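Local coordinates for protein 2-c-methyl-d-erythritol 2,4-cyclodiphosphate synthase (Plasmodium falciparum, PDB 4C81) that probably catalyses cyclisation of a CDP-linked methylerythritol phosphate to the 2,4-cyclodiphosphate, releasing CMP, in isoprenoid precursor synthesis, at residues 42-47 with 126-131; 58-61 with 66-69. The protein carries 1 engineered substitution. All coordinates share one frame; numbering follows the deposited sequence.

Contact 1. Residues 42-47 with 126-131. With CDP (cytidine-5'-diphosphate), chain D.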
loop_
_atom_site.group_PDB
_atom_site.type_symbol
_atom_site.label_atom_id
_atom_site.label_comp_id
_atom_site.label_asym_id
_atom_site.label_seq_id
_atom_site.Cartn_x
_atom_site.Cartn_y
_atom_site.Cartn_z
ATOM N N LYS A 42 12.710 -22.891 -11.402
ATOM C CA LYS A 42 12.098 -23.542 -10.250
ATOM C C LYS A 42 10.586 -23.309 -10.243
ATOM O O LYS A 42 10.115 -22.259 -10.676
ATOM C CB LYS A 42 12.713 -23.008 -8.952
ATOM C CG LYS A 42 12.451 -23.879 -7.726
ATOM C CD LYS A 42 12.704 -23.134 -6.416
ATOM C CE LYS A 42 14.161 -22.721 -6.248
ATOM N NZ LYS A 42 14.476 -21.435 -6.932
ATOM N N THR A 43 9.837 -24.291 -9.746
ATOM C CA THR A 43 8.381 -24.178 -9.623
ATOM C C THR A 43 7.994 -23.126 -8.574
ATOM O O THR A 43 8.534 -23.121 -7.468
ATOM C CB THR A 43 7.732 -25.543 -9.258
ATOM O OG1 THR A 43 6.312 -25.390 -9.133
ATOM C CG2 THR A 43 8.294 -26.095 -7.950
ATOM N N LEU A 44 7.061 -22.244 -8.933
ATOM C CA LEU A 44 6.583 -21.193 -8.023
ATOM C C LEU A 44 5.855 -21.765 -6.807
ATOM O O LEU A 44 5.058 -22.698 -6.926
ATOM C CB LEU A 44 5.640 -20.226 -8.761
ATOM C CG LEU A 44 4.930 -19.148 -7.925
ATOM C CD1 LEU A 44 5.930 -18.144 -7.370
ATOM C CD2 LEU A 44 3.861 -18.445 -8.751
ATOM N N THR A 45 6.141 -21.190 -5.642
ATOM C CA THR A 45 5.388 -21.447 -4.421
ATOM C C THR A 45 4.756 -20.130 -3.994
ATOM O O THR A 45 5.417 -19.092 -4.002
ATOM C CB THR A 45 6.299 -21.954 -3.289
ATOM O OG1 THR A 45 7.030 -23.101 -3.740
ATOM C CG2 THR A 45 5.477 -22.324 -2.058
ATOM N N LEU A 46 3.478 -20.179 -3.633
ATOM C CA LEU A 46 2.714 -18.981 -3.292
ATOM C C LEU A 46 1.880 -19.248 -2.036
ATOM O O LEU A 46 0.952 -20.062 -2.053
ATOM C CB LEU A 46 1.832 -18.584 -4.482
ATOM C CG LEU A 46 1.292 -17.156 -4.564
ATOM C CD1 LEU A 46 2.419 -16.133 -4.559
ATOM C CD2 LEU A 46 0.443 -17.001 -5.815
ATOM N N GLY A 47 2.223 -18.565 -0.944
ATOM C CA GLY A 47 1.604 -18.814 0.354
ATOM C C GLY A 47 1.756 -20.259 0.790
ATOM O O GLY A 47 0.847 -20.833 1.388
ATOM N N GLN A 126 -1.603 -11.867 -13.116
ATOM C CA GLN A 126 -2.539 -12.405 -14.106
ATOM C C GLN A 126 -2.896 -13.837 -13.720
ATOM O O GLN A 126 -4.069 -14.207 -13.692
ATOM C CB GLN A 126 -1.933 -12.373 -15.513
ATOM C CG GLN A 126 -1.652 -10.980 -16.065
ATOM C CD GLN A 126 -2.906 -10.135 -16.240
ATOM O OE1 GLN A 126 -2.927 -8.954 -15.883
ATOM N NE2 GLN A 126 -3.956 -10.735 -16.795
ATOM N N VAL A 127 -1.866 -14.626 -13.420
ATOM C CA VAL A 127 -2.016 -15.998 -12.937
ATOM C C VAL A 127 -0.987 -16.256 -11.826
ATOM O O VAL A 127 0.059 -15.605 -11.790
ATOM C CB VAL A 127 -1.829 -17.021 -14.081
ATOM C CG1 VAL A 127 -2.954 -16.889 -15.099
ATOM C CG2 VAL A 127 -0.477 -16.845 -14.751
ATOM N N PRO A 128 -1.278 -17.197 -10.909
ATOM C CA PRO A 128 -2.468 -18.033 -10.845
ATOM C C PRO A 128 -3.665 -17.344 -10.207
ATOM O O PRO A 128 -3.569 -16.196 -9.751
ATOM C CB PRO A 128 -2.010 -19.204 -9.971
ATOM C CG PRO A 128 -1.039 -18.599 -9.038
ATOM C CD PRO A 128 -0.349 -17.499 -9.804
ATOM N N LYS A 129 -4.780 -18.069 -10.183
ATOM C CA LYS A 129 -6.032 -17.594 -9.617
ATOM C C LYS A 129 -6.027 -17.855 -8.103
ATOM O O LYS A 129 -6.230 -18.981 -7.647
ATOM C CB LYS A 129 -7.210 -18.308 -10.308
ATOM C CG LYS A 129 -8.301 -17.391 -10.846
ATOM C CD LYS A 129 -9.390 -17.143 -9.831
ATOM C CE LYS A 129 -10.552 -16.371 -10.437
ATOM N NZ LYS A 129 -11.275 -17.156 -11.476
ATOM N N ILE A 130 -5.736 -16.803 -7.344
ATOM C CA ILE A 130 -5.713 -16.823 -5.876
ATOM C C ILE A 130 -6.998 -17.365 -5.239
ATOM O O ILE A 130 -6.934 -18.080 -4.242
ATOM C CB ILE A 130 -5.414 -15.407 -5.295
ATOM C CG1 ILE A 130 -4.022 -14.918 -5.715
ATOM C CG2 ILE A 130 -5.505 -15.411 -3.772
ATOM C CD1 ILE A 130 -2.892 -15.815 -5.258
ATOM N N SER A 131 -8.156 -17.035 -5.807
ATOM C CA SER A 131 -9.426 -17.505 -5.235
ATOM C C SER A 131 -9.554 -19.039 -5.255
ATOM O O SER A 131 -10.239 -19.610 -4.405
ATOM C CB SER A 131 -10.626 -16.843 -5.924
ATOM O OG SER A 131 -10.772 -17.286 -7.256
HETATM O O3B CDP D . -11.708 -6.749 -13.826
HETATM P PB CDP D . -11.925 -7.027 -12.243
HETATM O O1B CDP D . -11.966 -5.575 -11.582
HETATM O O2B CDP D . -13.176 -7.777 -11.958
HETATM O O3A CDP D . -10.588 -7.713 -11.654
HETATM P PA CDP D . -9.791 -8.920 -12.372
HETATM O O1A CDP D . -10.267 -9.150 -13.753
HETATM O O2A CDP D . -8.352 -8.681 -12.135
HETATM O "O5'" CDP D . -10.212 -10.188 -11.479
HETATM C "C5'" CDP D . -11.550 -10.369 -10.995
HETATM C "C4'" CDP D . -11.564 -11.382 -9.849
HETATM O "O4'" CDP D . -10.798 -12.536 -10.280
HETATM C "C3'" CDP D . -10.812 -10.852 -8.630
HETATM O "O3'" CDP D . -11.686 -10.087 -7.793
HETATM C "C2'" CDP D . -10.402 -12.150 -7.945
HETATM O "O2'" CDP D . -11.493 -12.675 -7.181
HETATM C "C1'" CDP D . -10.113 -13.098 -9.121
HETATM N N1 CDP D . -8.633 -13.193 -9.313
HETATM C C2 CDP D . -7.871 -13.937 -8.394
HETATM O O2 CDP D . -8.413 -14.501 -7.444
HETATM N N3 CDP D . -6.490 -14.033 -8.565
HETATM C C4 CDP D . -5.844 -13.402 -9.625
HETATM N N4 CDP D . -4.524 -13.526 -9.742
HETATM C C5 CDP D . -6.587 -12.668 -10.543
HETATM C C6 CDP D . -7.970 -12.560 -10.390
#
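I130, which packs against L46 across the contact, and S131 after it present two successive backbone N-H groups that grip the base of CDP. The shorter bond runs from S131 N to CDP O2, 3.0 Å with an N-H...O angle of 147°. I130 N donates the other to CDP N3 at 3.1 Å. The exocyclic amino nitrogen, CDP N4, lies 2.8 Å from P128 O. Main-chain atoms thus read the edge of the cytosine, while K129 covers part of the nucleoside: K129 CE comes to 3.6 Å from CDP C1'. On the side of the 128-131 segment away from the base, the contact with 42-47 is apolar. The first torsion of L46 (chi1 -160°) extends the chain away from its own backbone N and carries CD2 across to I130 CD1 at 3.6 Å. The same L46 methyl, CD2, meets P128 CG at 3.9 Å; the L46 and I130 side chains cross at about a right angle. L44 CD2 touches P128 CD more loosely. I51 packs on P128 and on both leucines. The peptide before P128 is cis, in the bend that precedes helix 130-145. With D81 of a second subunit also hydrogen-bonded to CDP, this is the intersubunit cytidine pocket of the IspF fold.

Contact 2. Residues 58-61 with 66-69. With ZN (zinc ion), chain B.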
loop_
_atom_site.group_PDB
_atom_site.type_symbol
_atom_site.label_atom_id
_atom_site.label_comp_id
_atom_site.label_asym_id
_atom_site.label_seq_id
_atom_site.Cartn_x
_atom_site.Cartn_y
_atom_site.Cartn_z
ATOM N N SER A 58 14.211 -17.071 -9.620
ATOM C CA SER A 58 14.769 -16.470 -8.408
ATOM C C SER A 58 15.751 -17.421 -7.733
ATOM O O SER A 58 15.686 -18.636 -7.931
ATOM C CB SER A 58 13.649 -16.135 -7.419
ATOM O OG SER A 58 12.567 -15.474 -8.053
ATOM N N HIS A 59 16.653 -16.863 -6.928
ATOM C CA HIS A 59 17.551 -17.669 -6.099
ATOM C C HIS A 59 16.759 -18.285 -4.944
ATOM O O HIS A 59 17.080 -19.379 -4.475
ATOM C CB HIS A 59 18.705 -16.824 -5.550
ATOM C CG HIS A 59 19.671 -16.364 -6.599
ATOM N ND1 HIS A 59 20.341 -17.240 -7.426
ATOM C CD2 HIS A 59 20.092 -15.125 -6.941
ATOM C CE1 HIS A 59 21.127 -16.557 -8.242
ATOM N NE2 HIS A 59 20.994 -15.271 -7.968
ATOM N N SER A 60 15.728 -17.570 -4.496
ATOM C CA SER A 60 14.818 -18.048 -3.457
ATOM C C SER A 60 13.659 -18.834 -4.078
ATOM O O SER A 60 13.612 -19.023 -5.297
ATOM C CB SER A 60 14.275 -16.858 -2.659
ATOM O OG SER A 60 13.380 -16.085 -3.442
ATOM N N ASP A 61 12.723 -19.275 -3.238
ATOM C CA ASP A 61 11.537 -20.014 -3.695
ATOM C C ASP A 61 10.486 -19.138 -4.399
ATOM O O ASP A 61 9.520 -19.655 -4.961
ATOM C CB ASP A 61 10.891 -20.779 -2.530
ATOM C CG ASP A 61 10.346 -19.865 -1.437
ATOM O OD1 ASP A 61 10.421 -18.627 -1.575
ATOM O OD2 ASP A 61 9.841 -20.396 -0.428
ATOM N N TYR A 66 4.669 -15.146 1.452
ATOM C CA TYR A 66 5.443 -15.361 2.676
ATOM C C TYR A 66 6.486 -14.270 2.907
ATOM O O TYR A 66 6.648 -13.799 4.037
ATOM C CB TYR A 66 6.122 -16.740 2.675
ATOM C CG TYR A 66 5.240 -17.924 3.064
ATOM C CD1 TYR A 66 3.934 -17.755 3.533
ATOM C CD2 TYR A 66 5.743 -19.221 3.003
ATOM C CE1 TYR A 66 3.151 -18.840 3.898
ATOM C CE2 TYR A 66 4.965 -20.313 3.371
ATOM C CZ TYR A 66 3.674 -20.115 3.814
ATOM O OH TYR A 66 2.906 -21.194 4.179
ATOM N N HIS A 67 7.183 -13.867 1.846
ATOM C CA HIS A 67 8.226 -12.851 1.964
ATOM C C HIS A 67 7.633 -11.494 2.354
ATOM O O HIS A 67 8.153 -10.823 3.250
ATOM C CB HIS A 67 9.041 -12.725 0.674
ATOM C CG HIS A 67 9.708 -13.997 0.249
ATOM N ND1 HIS A 67 10.330 -14.140 -0.973
ATOM C CD2 HIS A 67 9.826 -15.193 0.874
ATOM C CE1 HIS A 67 10.809 -15.367 -1.079
ATOM N NE2 HIS A 67 10.519 -16.025 0.029
ATOM N N SER A 68 6.544 -11.094 1.700
ATOM C CA SER A 68 5.913 -9.811 2.021
ATOM C C SER A 68 5.315 -9.809 3.431
ATOM O O SER A 68 5.370 -8.796 4.121
ATOM C CB SER A 68 4.846 -9.439 0.988
ATOM O OG SER A 68 3.729 -10.294 1.067
ATOM N N ILE A 69 4.756 -10.940 3.860
ATOM C CA ILE A 69 4.260 -11.069 5.236
ATOM C C ILE A 69 5.396 -10.862 6.248
ATOM O O ILE A 69 5.244 -10.102 7.206
ATOM C CB ILE A 69 3.569 -12.432 5.476
ATOM C CG1 ILE A 69 2.214 -12.476 4.767
ATOM C CG2 ILE A 69 3.361 -12.679 6.972
ATOM C CD1 ILE A 69 1.630 -13.868 4.648
HETATM ZN ZN ZN B . 10.723 -12.610 -2.295
HETATM O O HOH W 1 11.979 -11.620 -1.423
#
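H67 binds zinc through ND1 at 2.1 Å, and the same imidazole ring meets the loop 58-61 along its CE1-NE2 side. D15 OD2, H17 NE2 and a water complete the four ligands of the metal, and the H17 ring meets that of H67 at a steep angle of about 75°. The H67 side chain leaves helix 64-77 with CG anti to its carbonyl carbon (chi1 -58°), which swings the ring out from the helix toward the metal and the loop.

Around this first shell the loop supplies two side chains. S60 OG approaches the rim of the H67 ring at CE1, 3.6 Å away. D61 runs antiparallel to the histidine side chain, the plane of its carboxylate tilted only 18° from that of the ring; D61 OD1 is 3.1 Å from H67 NE2 and 3.3 Å from H67 CE1.

A further layer fixes both groups. S98 OG is hydrogen-bonded to H67 NE2 and also to D61 OD2, so one hydroxyl ties ring and carboxylate together. The other carboxylate oxygen, D61 OD1, accepts a hydrogen bond from the backbone N of D63, closing an Asx turn just before the helix. D63 OD1 in turn takes one from the backbone N of Y66, joining the turn to the first turn of the helix. With its two nitrogens engaged, one by zinc and one by S98, the imidazole has little freedom to flip or rotate. Linked to the ring through S98, the D61 carboxylate would tend to enrich it in electrons and perhaps strengthen its hold on zinc beside the bound CDP.

In the fold
Both segments of contact 2 fall in sequence between the two segments of contact 1: strand 43-46 comes first, then the loop 58-61 and helix 64-77, and last the start of helix 130-145. Their centres lie about 12 Å apart, and they touch directly through K42 NZ, which probably donates a hydrogen bond to S60 O at 3.0 Å. Helix 64-77 links them too, since I64 and I65 at its start pack on L46. The two contacts face different bound CDP molecules, so each chain probably contributes to two active sites, as in other IspF trimers.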